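Local atomic coordinates of conserved hypothetical protein (Pyrococcus furiosus, PDB entry 1Y81), a protein that is of unknown function but has the Rossmann-like fold of the CoA-binding domain family and holds a molecule of coenzyme A. Residues I73-P78 with Q84-A89; G102-E107 with Y119-C124; E88-G93 with R109-K114. All coordinates share one frame; numbering follows the deposited sequence.

Contact 1. Residues I73-P78 with Q84-A89; sequences IVFVVP and QVAKEA. With COA (coenzyme A), chain C.
Phe75 and Val85 pass alongside each other, the ring reaching from strand to helix and the valine back from helix to strand. Ring atom Phe75 CE1 lies 3.5 Å from Val85 CG1, a methyl that approaches the ring obliquely. That methyl stands anti to the backbone N of Val85 (chi1 177°), which leaves the second methyl, CG2, to turn elsewhere: Val85 CG2 is 3.9 Å from N6A, the amino nitrogen of the coenzyme A adenine. One residue thus packs against the core with one branch and against the ligand with the other. The edge of the Phe75 ring meets the helix backbone, CE1 being 3.9 Å from Ala86 N, near the ring plane. Strand 72-75 and helix 79-91 form the first half of a beta-alpha-beta unit of the Rossmann-like fold; strand residues 73-75 and helix residues 84-89 run antiparallel at 173°, their axes 10.8 Å apart at closest approach. Farther down the same interface Ile73 CD1 touches Ala89 CB at 3.9 Å, the end of the extended Ile73 side chain (chi2 175°) meeting the methyl of Ala89. Leu97 of the next strand packs on Ile73, Phe75, Ala86 and Ala89, and Phe99 stacks on the Phe75 ring. Beyond the strand end the chain meets the ligand directly: Val77 CG1 lies 3.3 Å from the ribose oxygen O4B, and Pro78 CG 3.4 Å from the phosphate oxygen O1A.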
loop_
_atom_site.group_PDB
_atom_site.type_symbol
_atom_site.label_atom_id
_atom_site.label_comp_id
_atom_site.label_asym_id
_atom_site.label_seq_id
_atom_site.Cartn_x
_atom_site.Cartn_y
_atom_site.Cartn_z
ATOM N N ILE A 73 3.929 2.376 2.572
ATOM C CA ILE A 73 2.787 1.516 2.247
ATOM C C ILE A 73 1.979 2.200 1.152
ATOM O O ILE A 73 1.503 3.332 1.350
ATOM C CB ILE A 73 1.920 1.206 3.481
ATOM C CG1 ILE A 73 2.768 0.479 4.544
ATOM C CG2 ILE A 73 0.734 0.309 3.091
ATOM C CD1 ILE A 73 2.049 0.239 5.828
ATOM N N VAL A 74 1.865 1.530 -0.006
ATOM C CA VAL A 74 1.103 2.037 -1.158
ATOM C C VAL A 74 -0.334 1.434 -1.136
ATOM O O VAL A 74 -0.504 0.216 -1.022
ATOM C CB VAL A 74 1.849 1.762 -2.533
ATOM C CG1 VAL A 74 0.977 2.153 -3.761
ATOM C CG2 VAL A 74 3.218 2.491 -2.596
ATOM N N PHE A 75 -1.352 2.299 -1.230
ATOM C CA PHE A 75 -2.756 1.872 -1.155
ATOM C C PHE A 75 -3.418 1.917 -2.527
ATOM O O PHE A 75 -3.429 2.974 -3.187
ATOM C CB PHE A 75 -3.567 2.780 -0.225
ATOM C CG PHE A 75 -3.220 2.646 1.235
ATOM C CD1 PHE A 75 -4.143 2.100 2.126
ATOM C CD2 PHE A 75 -1.969 3.073 1.713
ATOM C CE1 PHE A 75 -3.823 1.978 3.490
ATOM C CE2 PHE A 75 -1.640 2.940 3.072
ATOM C CZ PHE A 75 -2.566 2.408 3.948
ATOM N N VAL A 76 -3.962 0.782 -2.957
ATOM C CA VAL A 76 -4.771 0.739 -4.175
ATOM C C VAL A 76 -6.134 0.018 -3.900
ATOM O O VAL A 76 -6.584 -0.868 -4.660
ATOM C CB VAL A 76 -3.946 0.167 -5.363
ATOM C CG1 VAL A 76 -3.670 -1.318 -5.174
ATOM C CG2 VAL A 76 -4.626 0.447 -6.719
ATOM N N VAL A 77 -6.778 0.419 -2.794
ATOM C CA VAL A 77 -8.081 -0.094 -2.373
ATOM C C VAL A 77 -9.070 1.090 -2.252
ATOM O O VAL A 77 -8.619 2.236 -2.120
ATOM C CB VAL A 77 -8.006 -0.844 -0.994
ATOM C CG1 VAL A 77 -7.152 -2.078 -1.113
ATOM C CG2 VAL A 77 -7.442 0.069 0.133
ATOM N N PRO A 78 -10.396 0.808 -2.295
ATOM C CA PRO A 78 -11.395 1.893 -2.106
ATOM C C PRO A 78 -11.185 2.622 -0.767
ATOM O O PRO A 78 -10.722 2.013 0.198
ATOM C CB PRO A 78 -12.727 1.146 -2.109
ATOM C CG PRO A 78 -12.472 -0.116 -2.842
ATOM C CD PRO A 78 -11.053 -0.497 -2.515
ATOM N N GLN A 84 -9.652 2.162 7.204
ATOM C CA GLN A 84 -9.451 1.091 8.200
ATOM C C GLN A 84 -7.994 0.638 8.212
ATOM O O GLN A 84 -7.357 0.529 9.283
ATOM C CB GLN A 84 -10.339 -0.118 7.899
ATOM C CG GLN A 84 -11.844 0.153 7.796
ATOM C CD GLN A 84 -12.581 -0.908 6.949
ATOM O OE1 GLN A 84 -12.026 -1.972 6.624
ATOM N NE2 GLN A 84 -13.829 -0.613 6.588
ATOM N N VAL A 85 -7.467 0.379 7.019
ATOM C CA VAL A 85 -6.091 -0.097 6.869
ATOM C C VAL A 85 -5.065 0.954 7.313
ATOM O O VAL A 85 -4.045 0.611 7.914
ATOM C CB VAL A 85 -5.817 -0.593 5.427
ATOM C CG1 VAL A 85 -4.353 -1.018 5.245
ATOM C CG2 VAL A 85 -6.768 -1.744 5.086
ATOM N N ALA A 86 -5.337 2.229 7.022
ATOM C CA ALA A 86 -4.413 3.301 7.427
ATOM C C ALA A 86 -4.337 3.411 8.944
ATOM O O ALA A 86 -3.272 3.640 9.480
ATOM C CB ALA A 86 -4.793 4.651 6.792
ATOM N N LYS A 87 -5.475 3.209 9.615
ATOM C CA LYS A 87 -5.522 3.156 11.084
ATOM C C LYS A 87 -4.639 2.007 11.612
ATOM O O LYS A 87 -3.805 2.215 12.513
ATOM C CB LYS A 87 -6.961 3.013 11.577
ATOM C CG LYS A 87 -7.797 4.288 11.454
ATOM N N GLU A 88 -4.789 0.821 11.009
ATOM C CA GLU A 88 -3.967 -0.364 11.373
ATOM C C GLU A 88 -2.469 -0.118 11.150
ATOM O O GLU A 88 -1.625 -0.489 11.992
ATOM C CB GLU A 88 -4.395 -1.594 10.565
ATOM C CG GLU A 88 -5.772 -2.128 10.865
ATOM C CD GLU A 88 -6.302 -3.040 9.755
ATOM O OE1 GLU A 88 -5.486 -3.646 9.015
ATOM O OE2 GLU A 88 -7.545 -3.145 9.616
ATOM N N ALA A 89 -2.147 0.494 10.006
ATOM C CA ALA A 89 -0.778 0.827 9.635
ATOM C C ALA A 89 -0.136 1.792 10.646
ATOM O O ALA A 89 1.005 1.596 11.057
ATOM C CB ALA A 89 -0.746 1.429 8.219
HETATM N N1A COA C . -6.528 -5.290 2.530
HETATM C C2A COA C . -5.864 -5.562 1.361
HETATM N N3A COA C . -6.552 -5.640 0.176
HETATM C C4A COA C . -7.903 -5.487 0.167
HETATM C C5A COA C . -8.607 -5.214 1.337
HETATM C C6A COA C . -7.910 -5.113 2.533
HETATM N N6A COA C . -8.556 -4.864 3.662
HETATM N N7A COA C . -9.918 -5.085 1.014
HETATM C C8A COA C . -10.045 -5.264 -0.325
HETATM N N9A COA C . -8.808 -5.517 -0.852
HETATM C C1B COA C . -8.449 -5.816 -2.256
HETATM C C2B COA C . -9.643 -6.272 -3.095
HETATM O O2B COA C . -10.151 -7.580 -2.730
HETATM C C3B COA C . -9.001 -6.147 -4.482
HETATM O O3B COA C . -8.204 -7.264 -4.827
HETATM P P3B COA C . -8.843 -8.553 -5.587
HETATM O O7A COA C . -8.373 -9.820 -4.935
HETATM O O8A COA C . -8.386 -8.467 -6.999
HETATM O O9A COA C . -10.329 -8.517 -5.396
HETATM C C4B COA C . -8.053 -4.946 -4.361
HETATM O O4B COA C . -7.867 -4.730 -2.952
HETATM C C5B COA C . -8.595 -3.672 -5.039
HETATM O O5B COA C . -9.860 -3.388 -4.478
HETATM P P1A COA C . -11.161 -3.199 -5.408
HETATM O O1A COA C . -12.395 -3.111 -4.543
HETATM O O2A COA C . -11.194 -4.280 -6.465
HETATM O O3A COA C . -10.844 -1.746 -6.024
HETATM P P2A COA C . -10.542 -1.434 -7.569
HETATM O O4A COA C . -11.776 -1.695 -8.395
HETATM O O5A COA C . -9.353 -2.120 -8.135
HETATM O O6A COA C . -10.227 0.132 -7.534
HETATM C CBP COA C . -9.290 2.161 -6.644
HETATM C CCP COA C . -9.105 0.638 -6.834
HETATM C CDP COA C . -8.071 2.669 -5.863
HETATM C CEP COA C . -10.537 2.426 -5.804
HETATM C CAP COA C . -9.444 2.869 -8.009
HETATM O OAP COA C . -9.726 4.246 -7.828
HETATM C C9P COA C . -8.141 2.684 -8.734
HETATM O O9P COA C . -8.007 1.596 -9.594
HETATM N N8P COA C . -7.170 3.563 -8.450
HETATM C C7P COA C . -5.806 3.513 -8.958
HETATM C C6P COA C . -5.642 4.027 -10.337
HETATM C C5P COA C . -4.177 3.987 -10.669
HETATM O O5P COA C . -3.338 3.364 -9.977
HETATM N N4P COA C . -3.927 4.661 -11.761
HETATM C C3P COA C . -2.652 4.840 -12.375
HETATM C C2P COA C . -2.368 6.331 -12.564
HETATM S S1P COA C . -2.228 7.171 -10.952
#

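Contact 2. Residues G102-E107 with Y119-C124; sequences GAESEE and YSFGRC. With COA (coenzyme A), chain C.
The coenzyme A pocket of this Rossmann-like domain is bordered here by two loops, one leading into helix 106-115 and the other leaving strand 118-120, which meet where Glu104 lies over Phe121. Glu104 CB sits 3.4 Å from the centroid of the Phe121 ring and only 3° off its normal, a CH-pi contact almost exactly over the centre. Tyr119 CE1 lies over the opposite face, and the ring is thereby sandwiched. At its edge, near the ring plane, Phe121 CE2 approaches the carbonyl oxygen Ser105 O at 3.3 Å. The Glu104 chain bends at chi2 (-72°), folding its carboxylate back toward its own loop: OE1 accepts a hydrogen bond from Gly102 N at 2.8 Å, on the syn side. The same oxygen takes a second bond from a water, which itself accepts from Gly122 N and so links the two loops. Ser105 caps the following helix, its OG bonded to Ile108 N. Both loops also reach the ligand. Gly102 CA packs 3.2 Å from OAP of coenzyme A, and at the far end Cys124 SG is joined to S1P by a disulfide bond of 2.1 Å.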
loop_
_atom_site.group_PDB
_atom_site.type_symbol
_atom_site.label_atom_id
_atom_site.label_comp_id
_atom_site.label_asym_id
_atom_site.label_seq_id
_atom_site.Cartn_x
_atom_site.Cartn_y
_atom_site.Cartn_z
ATOM N N GLY A 102 -7.727 7.765 -6.388
ATOM C CA GLY A 102 -8.956 6.980 -6.265
ATOM C C GLY A 102 -9.082 6.299 -4.919
ATOM O O GLY A 102 -10.181 5.915 -4.514
ATOM N N ALA A 103 -7.945 6.172 -4.224
ATOM C CA ALA A 103 -7.856 5.523 -2.917
ATOM C C ALA A 103 -7.940 6.554 -1.769
ATOM O O ALA A 103 -8.164 6.191 -0.610
ATOM C CB ALA A 103 -6.548 4.729 -2.806
ATOM N N GLU A 104 -7.749 7.826 -2.101
ATOM C CA GLU A 104 -7.745 8.881 -1.081
ATOM C C GLU A 104 -9.148 9.370 -0.695
ATOM O O GLU A 104 -10.135 9.129 -1.409
ATOM C CB GLU A 104 -6.871 10.059 -1.544
ATOM C CG GLU A 104 -7.567 11.066 -2.500
ATOM C CD GLU A 104 -7.796 10.538 -3.915
ATOM O OE1 GLU A 104 -7.163 9.525 -4.304
ATOM O OE2 GLU A 104 -8.620 11.163 -4.651
ATOM N N SER A 105 -9.224 10.075 0.442
ATOM C CA SER A 105 -10.454 10.733 0.883
ATOM C C SER A 105 -10.098 11.827 1.877
ATOM O O SER A 105 -8.989 11.838 2.435
ATOM C CB SER A 105 -11.430 9.732 1.534
ATOM O OG SER A 105 -11.053 9.426 2.875
ATOM N N GLU A 106 -11.031 12.750 2.108
ATOM C CA GLU A 106 -10.807 13.761 3.130
ATOM C C GLU A 106 -10.846 13.184 4.556
ATOM O O GLU A 106 -10.117 13.659 5.436
ATOM C CB GLU A 106 -11.766 14.951 2.957
ATOM C CG GLU A 106 -11.505 15.741 1.656
ATOM C CD GLU A 106 -10.055 16.205 1.531
ATOM O OE1 GLU A 106 -9.530 16.765 2.513
ATOM O OE2 GLU A 106 -9.431 16.000 0.459
ATOM N N GLU A 107 -11.667 12.154 4.773
ATOM C CA GLU A 107 -11.675 11.443 6.070
ATOM C C GLU A 107 -10.316 10.813 6.382
ATOM O O GLU A 107 -9.854 10.838 7.531
ATOM C CB GLU A 107 -12.803 10.400 6.146
ATOM C CG GLU A 107 -12.908 9.736 7.527
ATOM C CD GLU A 107 -14.240 9.028 7.785
ATOM O OE1 GLU A 107 -14.977 8.752 6.819
ATOM O OE2 GLU A 107 -14.534 8.741 8.972
ATOM N N TYR A 119 2.144 11.434 4.113
ATOM C CA TYR A 119 1.254 10.776 3.156
ATOM C C TYR A 119 1.313 11.450 1.803
ATOM O O TYR A 119 1.772 12.594 1.685
ATOM C CB TYR A 119 -0.189 10.755 3.675
ATOM C CG TYR A 119 -0.861 12.117 3.709
ATOM C CD1 TYR A 119 -1.517 12.625 2.577
ATOM C CD2 TYR A 119 -0.829 12.904 4.866
ATOM C CE1 TYR A 119 -2.135 13.889 2.602
ATOM C CE2 TYR A 119 -1.442 14.162 4.904
ATOM C CZ TYR A 119 -2.090 14.647 3.771
ATOM O OH TYR A 119 -2.693 15.888 3.800
ATOM N N SER A 120 0.826 10.741 0.785
ATOM C CA SER A 120 0.759 11.266 -0.565
ATOM C C SER A 120 -0.640 11.015 -1.124
ATOM O O SER A 120 -1.162 9.880 -1.046
ATOM C CB SER A 120 1.839 10.628 -1.446
ATOM O OG SER A 120 1.813 11.141 -2.772
ATOM N N PHE A 121 -1.261 12.086 -1.635
ATOM C CA PHE A 121 -2.506 12.004 -2.422
ATOM C C PHE A 121 -2.193 12.463 -3.840
ATOM O O PHE A 121 -1.296 13.290 -4.043
ATOM C CB PHE A 121 -3.596 12.943 -1.867
ATOM C CG PHE A 121 -4.326 12.437 -0.635
ATOM C CD1 PHE A 121 -3.878 11.318 0.099
ATOM C CD2 PHE A 121 -5.469 13.116 -0.187
ATOM C CE1 PHE A 121 -4.579 10.878 1.250
ATOM C CE2 PHE A 121 -6.169 12.689 0.950
ATOM C CZ PHE A 121 -5.718 11.558 1.670
ATOM N N GLY A 122 -2.929 11.925 -4.816
ATOM C CA GLY A 122 -2.927 12.460 -6.195
ATOM C C GLY A 122 -1.707 12.206 -7.053
ATOM O O GLY A 122 -1.613 12.737 -8.168
ATOM N N ARG A 123 -0.769 11.409 -6.542
ATOM C CA ARG A 123 0.469 11.093 -7.259
ATOM C C ARG A 123 0.502 9.616 -7.629
ATOM O O ARG A 123 0.134 8.746 -6.822
ATOM C CB ARG A 123 1.705 11.428 -6.424
ATOM C CG ARG A 123 1.981 12.933 -6.266
ATOM C CD ARG A 123 3.422 13.188 -5.841
ATOM N NE ARG A 123 3.677 12.809 -4.454
ATOM C CZ ARG A 123 4.879 12.506 -3.964
ATOM N NH1 ARG A 123 5.957 12.521 -4.750
ATOM N NH2 ARG A 123 5.004 12.175 -2.683
ATOM N N CYS A 124 0.954 9.355 -8.849
ATOM C CA CYS A 124 0.998 8.018 -9.393
ATOM C C CYS A 124 2.354 7.333 -9.099
ATOM O O CYS A 124 3.364 7.747 -9.626
ATOM C CB CYS A 124 0.765 8.110 -10.897
ATOM S SG CYS A 124 -0.891 8.674 -11.348
HETATM N N1A COA C . -6.528 -5.290 2.530
HETATM C C2A COA C . -5.864 -5.562 1.361
HETATM N N3A COA C . -6.552 -5.640 0.176
HETATM C C4A COA C . -7.903 -5.487 0.167
HETATM C C5A COA C . -8.607 -5.214 1.337
HETATM C C6A COA C . -7.910 -5.113 2.533
HETATM N N6A COA C . -8.556 -4.864 3.662
HETATM N N7A COA C . -9.918 -5.085 1.014
HETATM C C8A COA C . -10.045 -5.264 -0.325
HETATM N N9A COA C . -8.808 -5.517 -0.852
HETATM C C1B COA C . -8.449 -5.816 -2.256
HETATM C C2B COA C . -9.643 -6.272 -3.095
HETATM O O2B COA C . -10.151 -7.580 -2.730
HETATM C C3B COA C . -9.001 -6.147 -4.482
HETATM O O3B COA C . -8.204 -7.264 -4.827
HETATM P P3B COA C . -8.843 -8.553 -5.587
HETATM O O7A COA C . -8.373 -9.820 -4.935
HETATM O O8A COA C . -8.386 -8.467 -6.999
HETATM O O9A COA C . -10.329 -8.517 -5.396
HETATM C C4B COA C . -8.053 -4.946 -4.361
HETATM O O4B COA C . -7.867 -4.730 -2.952
HETATM C C5B COA C . -8.595 -3.672 -5.039
HETATM O O5B COA C . -9.860 -3.388 -4.478
HETATM P P1A COA C . -11.161 -3.199 -5.408
HETATM O O1A COA C . -12.395 -3.111 -4.543
HETATM O O2A COA C . -11.194 -4.280 -6.465
HETATM O O3A COA C . -10.844 -1.746 -6.024
HETATM P P2A COA C . -10.542 -1.434 -7.569
HETATM O O4A COA C . -11.776 -1.695 -8.395
HETATM O O5A COA C . -9.353 -2.120 -8.135
HETATM O O6A COA C . -10.227 0.132 -7.534
HETATM C CBP COA C . -9.290 2.161 -6.644
HETATM C CCP COA C . -9.105 0.638 -6.834
HETATM C CDP COA C . -8.071 2.669 -5.863
HETATM C CEP COA C . -10.537 2.426 -5.804
HETATM C CAP COA C . -9.444 2.869 -8.009
HETATM O OAP COA C . -9.726 4.246 -7.828
HETATM C C9P COA C . -8.141 2.684 -8.734
HETATM O O9P COA C . -8.007 1.596 -9.594
HETATM N N8P COA C . -7.170 3.563 -8.450
HETATM C C7P COA C . -5.806 3.513 -8.958
HETATM C C6P COA C . -5.642 4.027 -10.337
HETATM C C5P COA C . -4.177 3.987 -10.669
HETATM O O5P COA C . -3.338 3.364 -9.977
HETATM N N4P COA C . -3.927 4.661 -11.761
HETATM C C3P COA C . -2.652 4.840 -12.375
HETATM C C2P COA C . -2.368 6.331 -12.564
HETATM S S1P COA C . -2.228 7.171 -10.952
HETATM O O HOH W 1 -4.531 9.778 -4.016
#

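Contact 3. Residues E88-G93 with R109-K114; sequences EAVEAG and RRFLEK
Val90 projects from helix 79-91 and Phe111 from helix 106-115, and the two side chains face each other between the helices. Followed outward, Val90 makes its first contact at the branch point itself, where CB lies 3.9 Å from Phe111 CZ. The reach continues along one methyl, CG2, which comes within 3.8 Å of Phe111 CE2 and is almost as near to CZ. This methyl stands anti to the carbonyl carbon of Val90. The approach of CG2 to the ring is oblique. The same CG2 also lies 4.4 Å from Leu112 CD2, so one valine methyl is shared by two neighbouring residues of the facing helix. Phe111 has CG anti to its backbone N (chi1 163°), and the CE2 and CZ end of the ring makes the contact. Every contact across the pair is between apolar side chains, and the 93 Å² buried is modest. Below the two helices lies the sheet: Val90 and Leu112 both rest on Leu97 of strand 96-99, and Leu112 also reaches Phe99. Helix 79-91 ends just past this contact in a Schellman motif, with Gly93 at positive phi and its N bonded to Val90 O at 2.9 Å. Two successive helices packed side by side on one face of a parallel sheet, with the strand between them beneath, are typical of the Rossmann-like alpha/beta fold.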
loop_
_atom_site.group_PDB
_atom_site.type_symbol
_atom_site.label_atom_id
_atom_site.label_comp_id
_atom_site.label_asym_id
_atom_site.label_seq_id
_atom_site.Cartn_x
_atom_site.Cartn_y
_atom_site.Cartn_z
ATOM N N GLU A 88 -4.789 0.821 11.009
ATOM C CA GLU A 88 -3.967 -0.364 11.373
ATOM C C GLU A 88 -2.469 -0.118 11.150
ATOM O O GLU A 88 -1.625 -0.489 11.992
ATOM C CB GLU A 88 -4.395 -1.594 10.565
ATOM C CG GLU A 88 -5.772 -2.128 10.865
ATOM C CD GLU A 88 -6.302 -3.040 9.755
ATOM O OE1 GLU A 88 -5.486 -3.646 9.015
ATOM O OE2 GLU A 88 -7.545 -3.145 9.616
ATOM N N ALA A 89 -2.147 0.494 10.006
ATOM C CA ALA A 89 -0.778 0.827 9.635
ATOM C C ALA A 89 -0.136 1.792 10.646
ATOM O O ALA A 89 1.005 1.596 11.057
ATOM C CB ALA A 89 -0.746 1.429 8.219
ATOM N N VAL A 90 -0.883 2.829 11.029
ATOM C CA VAL A 90 -0.401 3.829 12.000
ATOM C C VAL A 90 -0.223 3.178 13.382
ATOM O O VAL A 90 0.806 3.372 14.037
ATOM C CB VAL A 90 -1.335 5.089 12.053
ATOM C CG1 VAL A 90 -1.025 5.970 13.272
ATOM C CG2 VAL A 90 -1.201 5.894 10.773
ATOM N N GLU A 91 -1.216 2.386 13.794
ATOM C CA GLU A 91 -1.148 1.618 15.046
ATOM C C GLU A 91 0.073 0.683 15.087
ATOM O O GLU A 91 0.677 0.490 16.148
ATOM C CB GLU A 91 -2.431 0.824 15.258
ATOM C CG GLU A 91 -2.708 0.477 16.726
ATOM C CD GLU A 91 -3.662 -0.701 16.897
ATOM O OE1 GLU A 91 -4.320 -1.104 15.906
ATOM O OE2 GLU A 91 -3.753 -1.230 18.036
ATOM N N ALA A 92 0.440 0.132 13.927
ATOM C CA ALA A 92 1.575 -0.787 13.793
ATOM C C ALA A 92 2.900 -0.044 13.648
ATOM O O ALA A 92 3.963 -0.665 13.516
ATOM C CB ALA A 92 1.352 -1.745 12.591
ATOM N N GLY A 93 2.834 1.288 13.653
ATOM C CA GLY A 93 4.030 2.131 13.659
ATOM C C GLY A 93 4.513 2.637 12.314
ATOM O O GLY A 93 5.611 3.181 12.212
ATOM N N ARG A 109 -7.517 11.983 5.018
ATOM C CA ARG A 109 -6.650 13.145 5.203
ATOM C C ARG A 109 -6.740 13.618 6.661
ATOM O O ARG A 109 -5.716 13.831 7.303
ATOM C CB ARG A 109 -7.018 14.277 4.245
ATOM C CG ARG A 109 -5.895 15.285 4.055
ATOM C CD ARG A 109 -6.384 16.620 3.449
ATOM N NE ARG A 109 -6.915 16.488 2.091
ATOM C CZ ARG A 109 -6.170 16.453 0.986
ATOM N NH1 ARG A 109 -4.843 16.521 1.061
ATOM N NH2 ARG A 109 -6.758 16.337 -0.195
ATOM N N ARG A 110 -7.972 13.749 7.159
ATOM C CA ARG A 110 -8.247 14.174 8.544
ATOM C C ARG A 110 -7.533 13.290 9.572
ATOM O O ARG A 110 -6.867 13.791 10.489
ATOM C CB ARG A 110 -9.746 14.137 8.820
ATOM C CD ARG A 110 -11.857 16.124 8.222
ATOM N NE ARG A 110 -12.815 15.042 7.982
ATOM C CZ ARG A 110 -13.636 14.978 6.933
ATOM N NH1 ARG A 110 -13.624 15.933 6.007
ATOM N NH2 ARG A 110 -14.471 13.955 6.812
ATOM N N PHE A 111 -7.663 11.972 9.405
ATOM C CA PHE A 111 -7.026 11.021 10.313
ATOM C C PHE A 111 -5.488 11.098 10.251
ATOM O O PHE A 111 -4.814 11.069 11.289
ATOM C CB PHE A 111 -7.507 9.596 10.031
ATOM C CG PHE A 111 -6.627 8.540 10.635
ATOM C CD1 PHE A 111 -6.695 8.255 12.001
ATOM C CD2 PHE A 111 -5.704 7.848 9.846
ATOM C CE1 PHE A 111 -5.868 7.290 12.568
ATOM C CE2 PHE A 111 -4.871 6.888 10.403
ATOM C CZ PHE A 111 -4.952 6.606 11.769
ATOM N N LEU A 112 -4.949 11.185 9.035
ATOM C CA LEU A 112 -3.497 11.245 8.812
ATOM C C LEU A 112 -2.836 12.538 9.309
ATOM O O LEU A 112 -1.729 12.499 9.846
ATOM C CB LEU A 112 -3.162 11.023 7.340
ATOM C CG LEU A 112 -3.460 9.640 6.756
ATOM C CD1 LEU A 112 -3.022 9.600 5.306
ATOM C CD2 LEU A 112 -2.794 8.523 7.573
ATOM N N GLU A 113 -3.510 13.672 9.110
ATOM C CA GLU A 113 -3.011 14.958 9.619
ATOM C C GLU A 113 -2.978 14.948 11.152
ATOM O O GLU A 113 -2.018 15.443 11.756
ATOM C CB GLU A 113 -3.831 16.142 9.073
ATOM C CG GLU A 113 -3.606 16.463 7.558
ATOM C CD GLU A 113 -2.218 17.084 7.216
ATOM O OE1 GLU A 113 -1.369 17.243 8.119
ATOM O OE2 GLU A 113 -1.988 17.418 6.027
ATOM N N LYS A 114 -4.011 14.355 11.761
ATOM C CA LYS A 114 -4.105 14.193 13.223
ATOM C C LYS A 114 -3.031 13.231 13.779
ATOM O O LYS A 114 -2.466 13.473 14.851
ATOM C CB LYS A 114 -5.506 13.710 13.620
ATOM C CG LYS A 114 -5.827 13.828 15.116
#

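Overall arrangement
From the N terminus, strand 72-75 leads into helix 79-91, and contact 1 closes this short loop before contact 2 opens. Contact 3 begins on residues 88-89, where contact 1 ends, and runs over strand 96-99 to helix 106-115. Contact 2 starts within that span, at 102-107, and closes only at 119-124, past the second segment of contact 3; these two therefore cross. Helix 79-91 is common to contacts 1 and 3, helix 106-115 to contacts 2 and 3. Ala103 CB packs against Val77 O, bringing contacts 1 and 2 together beside coenzyme A, while Tyr119 OH reaches Glu113 OE2 between contacts 2 and 3.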